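PDB 5ZVG: tRNA (cytosine(72)-C(5))-methyltransferase from Pyrococcus horikoshii, which methylates the C5 position of cytosine 72 in several tRNAs, using S-adenosyl-L-methionine as methyl donor. Local coordinates for residues Ala205-Gly210 / Asn233-Met238. Sequence-based numbering, arbitrary orientation.
With SAM (S-adenosylmethionine), chain C.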
loop_
_atom_site.group_PDB
_atom_site.type_symbol
_atom_site.label_atom_id
_atom_site.label_comp_id
_atom_site.label_asym_id
_atom_site.label_seq_id
_atom_site.Cartn_x
_atom_site.Cartn_y
_atom_site.Cartn_z
ATOM N N ALA A 205 -3.611 0.749 14.292
ATOM C CA ALA A 205 -4.352 1.013 13.065
ATOM C C ALA A 205 -4.093 -0.148 12.132
ATOM O O ALA A 205 -3.360 -0.020 11.149
ATOM C CB ALA A 205 -3.932 2.325 12.442
ATOM N N ALA A 206 -4.698 -1.287 12.446
ATOM C CA ALA A 206 -4.187 -2.559 11.962
ATOM C C ALA A 206 -4.851 -3.107 10.704
ATOM O O ALA A 206 -4.214 -3.846 9.957
ATOM C CB ALA A 206 -4.288 -3.582 13.070
ATOM N N ALA A 207 -6.102 -2.737 10.444
ATOM C CA ALA A 207 -6.854 -3.375 9.361
ATOM C C ALA A 207 -6.421 -2.829 8.002
ATOM O O ALA A 207 -6.110 -1.646 7.888
ATOM C CB ALA A 207 -8.348 -3.180 9.565
ATOM N N PRO A 208 -6.422 -3.679 6.956
ATOM C CA PRO A 208 -6.885 -5.073 6.897
ATOM C C PRO A 208 -5.933 -6.130 7.480
ATOM O O PRO A 208 -6.201 -7.322 7.321
ATOM C CB PRO A 208 -7.063 -5.307 5.393
ATOM C CG PRO A 208 -6.048 -4.436 4.772
ATOM C CD PRO A 208 -5.985 -3.199 5.632
ATOM N N GLY A 209 -4.842 -5.722 8.116
ATOM C CA GLY A 209 -4.025 -6.672 8.848
ATOM C C GLY A 209 -2.756 -7.113 8.153
ATOM O O GLY A 209 -2.199 -8.159 8.485
ATOM N N GLY A 210 -2.302 -6.322 7.187
ATOM C CA GLY A 210 -1.054 -6.593 6.499
ATOM C C GLY A 210 0.154 -6.711 7.414
ATOM O O GLY A 210 0.825 -7.745 7.441
ATOM N N ASN A 233 -15.930 -2.808 8.945
ATOM C CA ASN A 233 -15.857 -3.446 7.638
ATOM C C ASN A 233 -14.429 -3.901 7.365
ATOM O O ASN A 233 -14.199 -5.028 6.916
ATOM C CB ASN A 233 -16.347 -2.480 6.548
ATOM C CG ASN A 233 -16.335 -3.095 5.147
ATOM O OD1 ASN A 233 -15.387 -3.775 4.750
ATOM N ND2 ASN A 233 -17.396 -2.841 4.386
ATOM N N ARG A 234 -13.471 -3.024 7.647
ATOM C CA ARG A 234 -12.065 -3.359 7.476
ATOM C C ARG A 234 -11.606 -4.424 8.480
ATOM O O ARG A 234 -10.791 -5.285 8.146
ATOM C CB ARG A 234 -11.211 -2.092 7.583
ATOM C CG ARG A 234 -11.484 -1.084 6.463
ATOM C CD ARG A 234 -10.755 0.236 6.691
ATOM N NE ARG A 234 -9.298 0.116 6.631
ATOM C CZ ARG A 234 -8.589 0.056 5.505
ATOM N NH1 ARG A 234 -9.194 0.113 4.328
ATOM N NH2 ARG A 234 -7.266 -0.050 5.559
ATOM N N LEU A 235 -12.153 -4.387 9.693
ATOM C CA LEU A 235 -11.901 -5.450 10.665
ATOM C C LEU A 235 -12.501 -6.773 10.209
ATOM O O LEU A 235 -11.951 -7.838 10.473
ATOM C CB LEU A 235 -12.466 -5.078 12.037
ATOM C CG LEU A 235 -11.645 -4.112 12.885
ATOM C CD1 LEU A 235 -12.326 -3.885 14.219
ATOM C CD2 LEU A 235 -10.264 -4.687 13.090
ATOM N N ARG A 236 -13.632 -6.700 9.522
ATOM C CA ARG A 236 -14.264 -7.895 8.988
ATOM C C ARG A 236 -13.357 -8.527 7.937
ATOM O O ARG A 236 -13.180 -9.744 7.908
ATOM C CB ARG A 236 -15.632 -7.553 8.397
ATOM C CG ARG A 236 -16.329 -8.694 7.682
ATOM C CD ARG A 236 -17.737 -8.277 7.275
ATOM N NE ARG A 236 -18.419 -7.577 8.361
ATOM C CZ ARG A 236 -19.705 -7.240 8.353
ATOM N NH1 ARG A 236 -20.471 -7.540 7.312
ATOM N NH2 ARG A 236 -20.230 -6.609 9.394
ATOM N N LYS A 237 -12.752 -7.686 7.100
ATOM C CA LYS A 237 -11.803 -8.152 6.097
ATOM C C LYS A 237 -10.542 -8.698 6.765
ATOM O O LYS A 237 -9.916 -9.636 6.268
ATOM C CB LYS A 237 -11.453 -7.026 5.123
ATOM C CG LYS A 237 -10.527 -7.447 3.989
ATOM C CD LYS A 237 -11.145 -8.581 3.188
ATOM C CE LYS A 237 -10.279 -8.975 2.008
ATOM N NZ LYS A 237 -10.886 -10.107 1.248
ATOM N N MET A 238 -10.178 -8.112 7.899
ATOM C CA MET A 238 -9.024 -8.574 8.662
ATOM C C MET A 238 -9.253 -9.958 9.270
ATOM O O MET A 238 -8.329 -10.766 9.351
ATOM C CB MET A 238 -8.682 -7.573 9.764
ATOM C CG MET A 238 -7.470 -7.963 10.590
ATOM S SD MET A 238 -6.734 -6.548 11.432
ATOM C CE MET A 238 -5.369 -7.349 12.256
HETATM N N SAM C . -1.301 -0.970 8.892
HETATM C CA SAM C . -2.420 -1.544 8.149
HETATM C C SAM C . -1.990 -2.729 7.285
HETATM O O SAM C . -2.817 -3.367 6.631
HETATM O OXT SAM C . -0.811 -3.080 7.222
HETATM C CB SAM C . -3.137 -0.480 7.319
HETATM C CG SAM C . -3.589 0.743 8.118
HETATM S SD SAM C . -4.370 2.016 7.095
HETATM C CE SAM C . -2.904 2.979 6.645
HETATM C "C5'" SAM C . -5.124 3.090 8.343
HETATM C "C4'" SAM C . -6.214 2.404 9.162
HETATM O "O4'" SAM C . -6.466 3.152 10.335
HETATM C "C3'" SAM C . -7.539 2.294 8.420
HETATM O "O3'" SAM C . -7.879 0.936 8.299
HETATM C "C2'" SAM C . -8.564 2.979 9.300
HETATM O "O2'" SAM C . -9.694 2.158 9.456
HETATM C "C1'" SAM C . -7.849 3.123 10.630
HETATM N N9 SAM C . -8.242 4.325 11.390
HETATM C C8 SAM C . -8.449 5.598 10.924
HETATM N N7 SAM C . -8.788 6.384 11.972
HETATM C C5 SAM C . -8.796 5.633 13.098
HETATM C C6 SAM C . -9.067 5.925 14.430
HETATM N N6 SAM C . -9.398 7.158 14.803
HETATM N N1 SAM C . -8.989 4.919 15.372
HETATM C C2 SAM C . -8.644 3.639 14.994
HETATM N N3 SAM C . -8.376 3.356 13.673
HETATM C C4 SAM C . -8.453 4.338 12.741
#
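Arg234 and Met238, one turn apart on helix 232-245, meet the loop 205-210 at Ala206-Gly209, a worked example of a helix meeting a cofactor loop through two side chains. Arg234 runs alongside Pro208, both pointing the same way, and the bend in its chain (chi3 66°) carries the guanidinium toward Ala207 O and the ribose. There Arg234 NH2 donates to Ala207 O at 3.1 Å, in a bent bond that arrives from above the carbonyl plane, while its NE faces the ribose hydroxyl O3' of SAM near the guanidinium plane. Between the two long side chains, Ala207 sets its methyl against the helix, CB lying 3.6 Å from Arg234 CB. Met238 reaches along the loop: with CG anti to the backbone N (chi1 -179°) and the chain extended beyond it, SD comes 3.8 Å from Ala207 CA, and CE lies 3.7 Å from Gly209 CA and also meets the Ala206 methyl. A serine in its place would probably leave a gap beside Ala206 and Gly209 and free the loop to shift. At the helix backbone, Met238 CA makes a CH···O contact of 3.4 Å with Pro208 O, which also accepts a bond from Asn241. Gly209 occupies the N-cap position of helix 210-218, and Gly210 N binds the SAM carboxylate O at 3.1 Å. This is the glycine-rich loop after the first strand of the Rossmann-like fold in class I SAM-dependent methyltransferases.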